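Local structure of cellulose hydrolase (Bacillus licheniformis, 4YZT) at residues A[95-100]-A[146-151]; A[223-228]-A[273-278]; A[266-271]-A[298-303]. The protein hydrolyses internal beta-1,4-glucosidic bonds of cellulose, as a tri-modular endoglucanase of glycoside hydrolase family 5. All coordinates share one frame; numbering follows the deposited sequence. Where two conformers were deposited one is given.

Contact 1: A[95-100]-A[146-151]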
loop_
_atom_site.group_PDB
_atom_site.type_symbol
_atom_site.label_atom_id
_atom_site.label_comp_id
_atom_site.label_asym_id
_atom_site.label_seq_id
_atom_site.Cartn_x
_atom_site.Cartn_y
_atom_site.Cartn_z
ATOM N N ASN A 95 22.109 -16.500 9.026
ATOM C CA ASN A 95 21.376 -17.216 10.065
ATOM C C ASN A 95 20.065 -16.521 10.404
ATOM O O ASN A 95 19.050 -17.186 10.637
ATOM C CB ASN A 95 22.204 -17.370 11.342
ATOM C CG ASN A 95 23.338 -18.362 11.191
ATOM O OD1 ASN A 95 23.384 -19.131 10.229
ATOM N ND2 ASN A 95 24.261 -18.353 12.148
ATOM N N ARG A 96 20.087 -15.191 10.442
ATOM C CA ARG A 96 18.895 -14.434 10.797
ATOM C C ARG A 96 17.848 -14.532 9.684
ATOM O O ARG A 96 16.665 -14.719 9.965
ATOM C CB ARG A 96 19.249 -12.965 11.095
ATOM C CG ARG A 96 18.047 -12.035 11.245
ATOM C CD ARG A 96 17.156 -12.376 12.463
ATOM N NE ARG A 96 16.035 -11.432 12.596
ATOM C CZ ARG A 96 15.027 -11.571 13.456
ATOM N NH1 ARG A 96 14.967 -12.623 14.260
ATOM N NH2 ARG A 96 14.055 -10.669 13.498
ATOM N N VAL A 97 18.276 -14.420 8.426
ATOM C CA VAL A 97 17.335 -14.532 7.317
ATOM C C VAL A 97 16.694 -15.922 7.328
ATOM O O VAL A 97 15.487 -16.052 7.109
ATOM C CB VAL A 97 18.004 -14.270 5.944
ATOM C CG1 VAL A 97 17.009 -14.519 4.810
ATOM C CG2 VAL A 97 18.537 -12.831 5.863
ATOM N N GLU A 98 17.486 -16.956 7.621
ATOM C CA GLU A 98 16.935 -18.317 7.698
ATOM C C GLU A 98 15.944 -18.442 8.855
ATOM O O GLU A 98 14.886 -19.056 8.710
ATOM C CB GLU A 98 18.033 -19.379 7.851
ATOM C CG GLU A 98 17.436 -20.784 7.877
ATOM C CD GLU A 98 18.441 -21.919 7.952
ATOM O OE1 GLU A 98 19.657 -21.672 8.119
ATOM O OE2 GLU A 98 17.980 -23.082 7.877
ATOM N N GLU A 99 16.287 -17.863 10.003
ATOM C CA GLU A 99 15.381 -17.875 11.163
ATOM C C GLU A 99 14.017 -17.276 10.816
ATOM O O GLU A 99 12.974 -17.880 11.089
ATOM C CB GLU A 99 16.008 -17.114 12.339
ATOM C CG GLU A 99 15.063 -16.912 13.524
ATOM C CD GLU A 99 15.770 -16.354 14.741
ATOM O OE1 GLU A 99 16.209 -15.183 14.705
ATOM O OE2 GLU A 99 15.903 -17.096 15.730
ATOM N N VAL A 100 14.026 -16.096 10.198
ATOM C CA VAL A 100 12.777 -15.428 9.852
ATOM C C VAL A 100 12.050 -16.209 8.758
ATOM O O VAL A 100 10.843 -16.379 8.823
ATOM C CB VAL A 100 13.014 -13.957 9.411
ATOM C CG1 VAL A 100 11.754 -13.346 8.829
ATOM C CG2 VAL A 100 13.508 -13.132 10.585
ATOM N N GLU A 146 22.149 -22.096 -2.072
ATOM C CA GLU A 146 22.711 -23.233 -1.356
ATOM C C GLU A 146 22.146 -23.338 0.064
ATOM O O GLU A 146 21.793 -24.433 0.509
ATOM C CB GLU A 146 24.239 -23.142 -1.297
ATOM C CG GLU A 146 24.962 -23.389 -2.610
ATOM C CD GLU A 146 25.069 -24.850 -2.994
ATOM O OE1 GLU A 146 24.671 -25.729 -2.198
ATOM O OE2 GLU A 146 25.583 -25.128 -4.104
ATOM N N ARG A 147 22.069 -22.212 0.771
ATOM C CA ARG A 147 21.544 -22.210 2.136
ATOM C C ARG A 147 20.098 -22.711 2.184
ATOM O O ARG A 147 19.729 -23.473 3.067
ATOM C CB ARG A 147 21.624 -20.804 2.751
ATOM C CG ARG A 147 21.028 -20.692 4.166
ATOM C CD ARG A 147 21.676 -21.672 5.163
ATOM N NE ARG A 147 22.932 -21.155 5.704
ATOM C CZ ARG A 147 23.048 -20.562 6.888
ATOM N NH1 ARG A 147 21.989 -20.430 7.676
ATOM N NH2 ARG A 147 24.220 -20.110 7.287
ATOM N N PHE A 148 19.285 -22.288 1.220
ATOM C CA PHE A 148 17.853 -22.578 1.247
ATOM C C PHE A 148 17.458 -23.717 0.300
ATOM O O PHE A 148 16.279 -23.947 0.050
ATOM C CB PHE A 148 17.074 -21.293 0.915
ATOM C CG PHE A 148 17.162 -20.249 2.001
ATOM C CD1 PHE A 148 16.230 -20.231 3.035
ATOM C CD2 PHE A 148 18.184 -19.302 2.002
ATOM C CE1 PHE A 148 16.302 -19.267 4.057
ATOM C CE2 PHE A 148 18.265 -18.339 3.015
ATOM C CZ PHE A 148 17.322 -18.331 4.051
ATOM N N LYS A 149 18.459 -24.436 -0.195
ATOM C CA LYS A 149 18.261 -25.514 -1.169
ATOM C C LYS A 149 17.239 -26.590 -0.746
ATOM O O LYS A 149 16.461 -27.088 -1.568
ATOM C CB LYS A 149 19.610 -26.178 -1.455
ATOM C CG LYS A 149 19.519 -27.428 -2.322
ATOM C CD LYS A 149 20.898 -27.990 -2.658
ATOM C CE LYS A 149 20.770 -29.309 -3.407
ATOM N NZ LYS A 149 22.093 -29.870 -3.833
ATOM N N ASN A 150 17.238 -26.928 0.541
ATOM C CA ASN A 150 16.480 -28.067 1.042
ATOM C C ASN A 150 15.159 -27.713 1.694
ATOM O O ASN A 150 14.475 -28.591 2.245
ATOM C CB ASN A 150 17.346 -28.840 2.030
ATOM C CG ASN A 150 18.572 -29.406 1.368
ATOM O OD1 ASN A 150 18.484 -29.996 0.287
ATOM N ND2 ASN A 150 19.731 -29.198 1.983
ATOM N N LYS A 151 14.805 -26.428 1.639
ATOM C CA LYS A 151 13.529 -25.957 2.153
ATOM C C LYS A 151 12.368 -26.462 1.303
ATOM O O LYS A 151 12.538 -26.747 0.109
ATOM C CB LYS A 151 13.511 -24.434 2.205
ATOM C CG LYS A 151 14.635 -23.827 3.058
ATOM C CD LYS A 151 14.508 -24.247 4.537
ATOM C CE LYS A 151 15.664 -23.647 5.356
ATOM N NZ LYS A 151 15.632 -24.029 6.808
#
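Glu-98 faces two cations and gives each carboxylate oxygen to one of them. Its OE1 receives Arg-147 NH1 at 2.7 Å, nearly in line with the C-O bond, and its OE2 takes Lys-151 NZ at 2.7 Å from the anti side. The carboxylate is thereby tied at both oxygens, with its plane turned 65° from that of the guanidinium. Arg-147 is also bound to Asn-95: NH1 and NH2 converge end-on upon the single oxygen OD1, each at 3.2 Å, and OD1 lies in the guanidinium plane. NH1 therefore serves two acceptors at once.

Beneath this polar group, Phe-148 reaches the helix through the tip of its ring, with CZ lying 3.7 Å from Glu-98 CA and 3.9 Å from Val-97 CG1. The torsions explain the reach of the ions. Glu-98 is fully extended, CG anti to the backbone N (chi1 -178°), whereas Arg-147 bends at its second and third torsions to bring the guanidinium edge across. Farther out, Asp-102 is a second salt-bridge partner of Lys-151 NZ, and Leu-113, Leu-155 and Phe-157 of two barrel strands pack on Phe-148. A salt-bridge network over an apolar layer thus joins helix 91-105 to the last turn of helix 130-147 and the type I turn (Phe-148 to Lys-151) after it, a pairing of neighbouring helices in the outer layer of a TIM barrel.

Contact 2: A[223-228]-A[273-278]. With BGC (beta-D-glucopyranose), chain B.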
loop_
_atom_site.group_PDB
_atom_site.type_symbol
_atom_site.label_atom_id
_atom_site.label_comp_id
_atom_site.label_asym_id
_atom_site.label_seq_id
_atom_site.Cartn_x
_atom_site.Cartn_y
_atom_site.Cartn_z
ATOM N N HIS A 223 4.796 -5.045 -10.247
ATOM C CA HIS A 223 4.195 -4.312 -9.140
ATOM C C HIS A 223 3.149 -3.362 -9.709
ATOM O O HIS A 223 3.258 -2.910 -10.860
ATOM C CB HIS A 223 5.254 -3.530 -8.348
ATOM C CG HIS A 223 6.300 -4.401 -7.717
ATOM N ND1 HIS A 223 7.406 -3.884 -7.079
ATOM C CD2 HIS A 223 6.396 -5.750 -7.613
ATOM C CE1 HIS A 223 8.146 -4.880 -6.614
ATOM N NE2 HIS A 223 7.558 -6.022 -6.933
ATOM N N TYR A 224 2.140 -3.041 -8.910
ATOM C CA TYR A 224 1.085 -2.161 -9.400
ATOM C C TYR A 224 0.731 -1.110 -8.379
ATOM O O TYR A 224 0.250 -1.448 -7.295
ATOM C CB TYR A 224 -0.166 -2.964 -9.760
ATOM C CG TYR A 224 -1.187 -2.159 -10.533
ATOM C CD1 TYR A 224 -1.046 -1.968 -11.906
ATOM C CD2 TYR A 224 -2.280 -1.571 -9.896
ATOM C CE1 TYR A 224 -1.971 -1.221 -12.632
ATOM C CE2 TYR A 224 -3.221 -0.830 -10.614
ATOM C CZ TYR A 224 -3.056 -0.658 -11.985
ATOM O OH TYR A 224 -3.967 0.075 -12.720
ATOM N N TYR A 225 0.945 0.152 -8.738
ATOM C CA TYR A 225 0.649 1.275 -7.846
ATOM C C TYR A 225 -0.034 2.426 -8.594
ATOM O O TYR A 225 0.265 3.597 -8.346
ATOM C CB TYR A 225 1.931 1.792 -7.201
ATOM C CG TYR A 225 2.545 0.938 -6.103
ATOM C CD1 TYR A 225 1.885 0.737 -4.883
ATOM C CD2 TYR A 225 3.815 0.378 -6.266
ATOM C CE1 TYR A 225 2.464 -0.013 -3.868
ATOM C CE2 TYR A 225 4.408 -0.369 -5.252
ATOM C CZ TYR A 225 3.730 -0.554 -4.058
ATOM O OH TYR A 225 4.321 -1.295 -3.055
ATOM N N SER A 226 -0.941 2.100 -9.513
ATOM C CA SER A 226 -1.618 3.134 -10.291
ATOM C C SER A 226 -3.037 3.401 -9.816
ATOM O O SER A 226 -3.749 2.486 -9.410
ATOM C CB SER A 226 -1.629 2.753 -11.769
ATOM O OG SER A 226 -0.299 2.692 -12.247
ATOM N N PRO A 227 -3.456 4.682 -9.844
ATOM C CA PRO A 227 -2.694 5.879 -10.222
ATOM C C PRO A 227 -1.771 6.308 -9.088
ATOM O O PRO A 227 -2.210 6.362 -7.940
ATOM C CB PRO A 227 -3.780 6.946 -10.470
ATOM C CG PRO A 227 -5.116 6.198 -10.411
ATOM C CD PRO A 227 -4.864 4.999 -9.555
ATOM N N TRP A 228 -0.513 6.588 -9.405
ATOM C CA TRP A 228 0.479 6.917 -8.382
ATOM C C TRP A 228 0.028 8.062 -7.475
ATOM O O TRP A 228 0.230 8.011 -6.258
ATOM C CB TRP A 228 1.809 7.292 -9.024
ATOM C CG TRP A 228 2.842 7.656 -8.014
ATOM C CD1 TRP A 228 3.308 8.907 -7.724
ATOM C CD2 TRP A 228 3.552 6.751 -7.158
ATOM N NE1 TRP A 228 4.256 8.837 -6.727
ATOM C CE2 TRP A 228 4.421 7.526 -6.359
ATOM C CE3 TRP A 228 3.529 5.360 -6.983
ATOM C CZ2 TRP A 228 5.267 6.954 -5.409
ATOM C CZ3 TRP A 228 4.365 4.795 -6.029
ATOM C CH2 TRP A 228 5.226 5.594 -5.260
ATOM N N GLY A 273 -1.075 -1.599 -3.327
ATOM C CA GLY A 273 -1.732 -1.045 -2.160
ATOM C C GLY A 273 -1.623 0.463 -2.096
ATOM O O GLY A 273 -0.900 1.082 -2.876
ATOM N N THR A 274 -2.342 1.071 -1.158
ATOM C CA THR A 274 -2.245 2.517 -1.018
ATOM C C THR A 274 -1.034 2.847 -0.163
ATOM O O THR A 274 -0.533 2.001 0.588
ATOM C CB THR A 274 -3.537 3.147 -0.422
ATOM O OG1 THR A 274 -3.931 2.451 0.769
ATOM C CG2 THR A 274 -4.663 3.062 -1.440
ATOM N N LEU A 275 -0.560 4.076 -0.315
ATOM C CA LEU A 275 0.687 4.536 0.275
ATOM C C LEU A 275 0.446 5.881 0.941
ATOM O O LEU A 275 1.192 6.836 0.718
ATOM C CB LEU A 275 1.789 4.661 -0.791
ATOM C CG LEU A 275 2.148 3.415 -1.621
ATOM C CD1 LEU A 275 3.214 3.762 -2.671
ATOM C CD2 LEU A 275 2.608 2.258 -0.726
ATOM N N GLY A 276 -0.617 5.964 1.735
ATOM C CA GLY A 276 -0.919 7.204 2.426
ATOM C C GLY A 276 -2.305 7.767 2.167
ATOM O O GLY A 276 -2.805 8.553 2.972
ATOM N N ALA A 277 -2.922 7.377 1.050
ATOM C CA ALA A 277 -4.310 7.748 0.776
ATOM C C ALA A 277 -5.158 7.428 2.004
ATOM O O ALA A 277 -5.068 6.315 2.527
ATOM C CB ALA A 277 -4.834 6.995 -0.457
ATOM N N ASN A 278 -5.966 8.381 2.476
ATOM C CA ASN A 278 -6.694 8.161 3.731
ATOM C C ASN A 278 -8.225 8.160 3.645
ATOM O O ASN A 278 -8.887 7.778 4.604
ATOM C CB ASN A 278 -6.242 9.191 4.790
ATOM C CG ASN A 278 -6.739 10.612 4.513
ATOM O OD1 ASN A 278 -7.083 10.973 3.388
ATOM N ND2 ASN A 278 -6.742 11.438 5.554
HETATM C C2 BGC B . 9.587 -0.945 -3.580
HETATM C C3 BGC B . 9.263 -0.763 -2.139
HETATM C C4 BGC B . 8.766 0.587 -1.861
HETATM C C5 BGC B . 7.537 0.848 -2.732
HETATM C C6 BGC B . 6.834 2.159 -2.507
HETATM C C1 BGC B . 8.311 -0.594 -4.297
HETATM O O1 BGC B . 8.200 -1.029 -5.618
HETATM O O2 BGC B . 9.896 -2.339 -3.899
HETATM O O3 BGC B . 10.414 -1.114 -1.249
HETATM O O4 BGC B . 8.450 0.682 -0.426
HETATM O O5 BGC B . 7.979 0.801 -4.126
HETATM O O6 BGC B . 7.716 3.188 -2.925
HETATM O O HOH W 1 -1.925 -0.579 -5.855
#
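Tyr-224 and Gly-273 face each other where the parallel pairing of their strands gives out, and a water fills the place of the next backbone bond. Tyr-224 O and Gly-273 N stand 4.2 Å apart; the water donates to the carbonyl at 2.7 Å and accepts from the amide at 2.9 Å. No direct hydrogen bond joins the two segments.

What touches directly is largely apolar. Leu-275 pushes its forked end between two aromatic side chains. CD2 approaches Tyr-225 CE1 at 3.9 Å, while CD1 lies over a face of the same ring and also meets Trp-228 CZ3 at 3.7 Å. The Tyr-225 ring has Gly-273 O in its plane, 3.5 Å from CD1, and its CG is anti to the carbonyl carbon (chi1 -74°), an orientation that sends the hydroxyl to Glu-271 OE1.

Tyr-225 and Leu-275 belong to the glycan pocket, as does His-223. Tyr-225 CE2 lies 3.9 Å from O1 of the glucose, and Leu-275 CD1 lies 4.0 Å from its C6. His-223 ND1 makes only a weak hydrogen bond to O1 and is also hydrogen-bonded to Glu-162. The peptide before Pro-227 is cis, and this proline occupies the N-cap position of helix 228-231, which carries Trp-228. The contact thus lies just past the C-terminal ends of strands 218-224 and 267-272, with helix 280-296 packing against Tyr-224 and Thr-274 and helix 228-231 against Thr-274 and Ala-277.

Contact 3: A[266-271]-A[298-303]. With BGC (beta-D-glucopyranose), chain B.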
loop_
_atom_site.group_PDB
_atom_site.type_symbol
_atom_site.label_atom_id
_atom_site.label_comp_id
_atom_site.label_asym_id
_atom_site.label_seq_id
_atom_site.Cartn_x
_atom_site.Cartn_y
_atom_site.Cartn_z
ATOM N N PRO A 266 2.263 -18.719 -14.398
ATOM C CA PRO A 266 1.717 -18.123 -13.171
ATOM C C PRO A 266 2.242 -16.698 -13.003
ATOM O O PRO A 266 3.333 -16.385 -13.496
ATOM C CB PRO A 266 2.245 -19.037 -12.058
ATOM C CG PRO A 266 2.664 -20.316 -12.768
ATOM C CD PRO A 266 3.149 -19.854 -14.113
ATOM N N VAL A 267 1.478 -15.844 -12.330
ATOM C CA VAL A 267 1.885 -14.459 -12.134
ATOM C C VAL A 267 1.657 -14.011 -10.691
ATOM O O VAL A 267 0.597 -14.278 -10.087
ATOM C CB VAL A 267 1.136 -13.513 -13.109
ATOM C CG1 VAL A 267 1.407 -12.042 -12.782
ATOM C CG2 VAL A 267 1.537 -13.812 -14.565
ATOM N N ILE A 268 2.674 -13.349 -10.143
ATOM C CA ILE A 268 2.594 -12.742 -8.824
ATOM C C ILE A 268 2.688 -11.227 -8.926
ATOM O O ILE A 268 3.647 -10.694 -9.476
ATOM C CB ILE A 268 3.723 -13.231 -7.882
ATOM C CG1 ILE A 268 3.542 -14.703 -7.531
ATOM C CG2 ILE A 268 3.752 -12.391 -6.579
ATOM C CD1 ILE A 268 4.693 -15.286 -6.689
ATOM N N ILE A 269 1.687 -10.539 -8.395
ATOM C CA ILE A 269 1.767 -9.096 -8.223
ATOM C C ILE A 269 2.489 -8.884 -6.896
ATOM O O ILE A 269 1.879 -9.005 -5.829
ATOM C CB ILE A 269 0.374 -8.453 -8.224
ATOM C CG1 ILE A 269 -0.365 -8.771 -9.529
ATOM C CG2 ILE A 269 0.462 -6.960 -8.050
ATOM C CD1 ILE A 269 -1.874 -8.741 -9.393
ATOM N N GLY A 270 3.796 -8.655 -6.960
ATOM C CA GLY A 270 4.613 -8.680 -5.751
ATOM C C GLY A 270 4.315 -7.565 -4.768
ATOM O O GLY A 270 4.559 -7.710 -3.561
ATOM N N GLU A 271 3.811 -6.441 -5.285
ATOM C CA GLU A 271 3.396 -5.319 -4.442
ATOM C C GLU A 271 2.218 -4.572 -5.051
ATOM O O GLU A 271 2.210 -4.293 -6.258
ATOM C CB GLU A 271 4.546 -4.310 -4.225
ATOM C CG GLU A 271 5.820 -4.868 -3.574
ATOM C CD GLU A 271 6.892 -3.815 -3.395
ATOM O OE1 GLU A 271 6.535 -2.606 -3.383
ATOM O OE2 GLU A 271 8.090 -4.176 -3.259
ATOM N N GLN A 298 -6.364 -14.525 -12.418
ATOM C CA GLN A 298 -5.468 -15.541 -11.865
ATOM C C GLN A 298 -4.058 -15.032 -11.528
ATOM O O GLN A 298 -3.068 -15.724 -11.791
ATOM C CB GLN A 298 -5.360 -16.721 -12.835
ATOM C CG GLN A 298 -6.713 -17.304 -13.233
ATOM C CD GLN A 298 -6.585 -18.318 -14.347
ATOM O OE1 GLN A 298 -5.683 -19.148 -14.336
ATOM N NE2 GLN A 298 -7.469 -18.241 -15.328
ATOM N N MET A 299 -3.981 -13.849 -10.918
ATOM C CA MET A 299 -2.720 -13.258 -10.482
ATOM C C MET A 299 -2.693 -13.124 -8.963
ATOM O O MET A 299 -3.632 -12.606 -8.372
ATOM C CB MET A 299 -2.523 -11.883 -11.121
ATOM C CG MET A 299 -2.545 -11.927 -12.627
ATOM S SD MET A 299 -2.840 -10.296 -13.281
ATOM C CE MET A 299 -2.758 -10.663 -15.035
ATOM N N VAL A 300 -1.627 -13.607 -8.337
ATOM C CA VAL A 300 -1.522 -13.575 -6.882
ATOM C C VAL A 300 -1.208 -12.149 -6.418
ATOM O O VAL A 300 -0.167 -11.594 -6.774
ATOM C CB VAL A 300 -0.421 -14.521 -6.386
ATOM C CG1 VAL A 300 -0.245 -14.406 -4.866
ATOM C CG2 VAL A 300 -0.687 -15.964 -6.809
ATOM N N PRO A 301 -2.119 -11.540 -5.642
ATOM C CA PRO A 301 -1.858 -10.184 -5.153
ATOM C C PRO A 301 -1.164 -10.183 -3.794
ATOM O O PRO A 301 -1.693 -10.745 -2.821
ATOM C CB PRO A 301 -3.264 -9.574 -5.061
ATOM C CG PRO A 301 -4.168 -10.751 -4.778
ATOM C CD PRO A 301 -3.489 -11.994 -5.342
ATOM N N MET A 302 0.007 -9.553 -3.726
ATOM C CA MET A 302 0.720 -9.450 -2.452
ATOM C C MET A 302 0.752 -7.992 -1.977
ATOM O O MET A 302 1.294 -7.117 -2.651
ATOM C CB MET A 302 2.138 -10.030 -2.586
ATOM C CG MET A 302 2.142 -11.464 -3.164
ATOM S SD MET A 302 3.651 -12.422 -2.891
ATOM C CE MET A 302 3.470 -12.843 -1.155
ATOM N N TRP A 303 0.168 -7.749 -0.802
ATOM C CA TRP A 303 -0.099 -6.388 -0.291
ATOM C C TRP A 303 1.158 -5.735 0.281
ATOM O O TRP A 303 1.844 -6.344 1.112
ATOM C CB TRP A 303 -1.181 -6.488 0.797
ATOM C CG TRP A 303 -2.008 -5.281 1.130
ATOM C CD1 TRP A 303 -2.093 -4.097 0.449
ATOM C CD2 TRP A 303 -2.908 -5.171 2.242
ATOM N NE1 TRP A 303 -2.990 -3.250 1.089
ATOM C CE2 TRP A 303 -3.506 -3.896 2.182
ATOM C CE3 TRP A 303 -3.262 -6.032 3.282
ATOM C CZ2 TRP A 303 -4.434 -3.460 3.131
ATOM C CZ3 TRP A 303 -4.189 -5.598 4.221
ATOM C CH2 TRP A 303 -4.751 -4.320 4.144
HETATM C C2 BGC B . 9.587 -0.945 -3.580
HETATM C C3 BGC B . 9.263 -0.763 -2.139
HETATM C C4 BGC B . 8.766 0.587 -1.861
HETATM C C5 BGC B . 7.537 0.848 -2.732
HETATM C C6 BGC B . 6.834 2.159 -2.507
HETATM C C1 BGC B . 8.311 -0.594 -4.297
HETATM O O1 BGC B . 8.200 -1.029 -5.618
HETATM O O2 BGC B . 9.896 -2.339 -3.899
HETATM O O3 BGC B . 10.414 -1.114 -1.249
HETATM O O4 BGC B . 8.450 0.682 -0.426
HETATM O O5 BGC B . 7.979 0.801 -4.126
HETATM O O6 BGC B . 7.716 3.188 -2.925
HETATM O O HOH W 2 -0.952 -17.298 -11.029
#
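Val-267, Ile-269, Val-300 and Met-302 join two strands by three backbone hydrogen bonds. Val-300 N donates to Val-267 O at 2.9 Å, Ile-269 N to Val-300 O at 2.7 Å, and Met-302 N to Ile-269 O at 2.9 Å. Ile-269 and Val-300 thus each bond through both N and O, as parallel pairing requires. Past the last bond the pattern changes: Met-302 O meets a carbon, Glu-271 CA, at 3.3 Å, in a CA-H...O contact. At the opposite end a water bridges Val-267 N and Gln-298 O.

The segments run nearly parallel, their axes 15° apart, as strands 267-272 and 299-303 of a beta-alpha-beta unit whose crossover is helix 280-296. They are the seventh and eighth strands of the TIM barrel, and Pro-301 continues the pairing to Gly-34, which lies on the first strand and closes the cylinder.

Apolar packing divides between the two faces of the sheet. On one, Val-267 and Met-299 lie side by side, and Ile-269 CD1 reaches back to Met-299 CB at 3.6 Å; this face is covered by helices 243-261 and 280-296. On the other, Ile-268 CG1 runs alongside Val-300 CB, and Ile-268 CG2 touches Met-302 SD at 3.7 Å.

Polar contacts with the sugar come from Glu-271, whose CB is directed away from strand 299-303 and whose chain is extended beyond CG. Its OE2 accepts from the glucose O2 at 2.7 Å and is also salt-bridged to Arg-72, while OE1 is hydrogen-bonded to Tyr-225 OH.

Contacts 2 and 3 interlock along the chain and meet at the glycan pocket, their centres 15 Å apart. Strands 218-224 and 267-272 are neighbours in the barrel, and Tyr-224 N is hydrogen-bonded to Glu-271 O (2.9 Å) just before the water-bridged gap of contact 2. Tyr-225 OH, 2.6 Å from Glu-271 OE1, ties the pocket wall to the carboxylate that holds the sugar, and both contacts touch the same glucose. Contact 1 belongs to the same barrel but lies on its outer helical layer; its centre is about 32 Å from that of contact 2 and 23 Å from that of contact 3, and it touches neither.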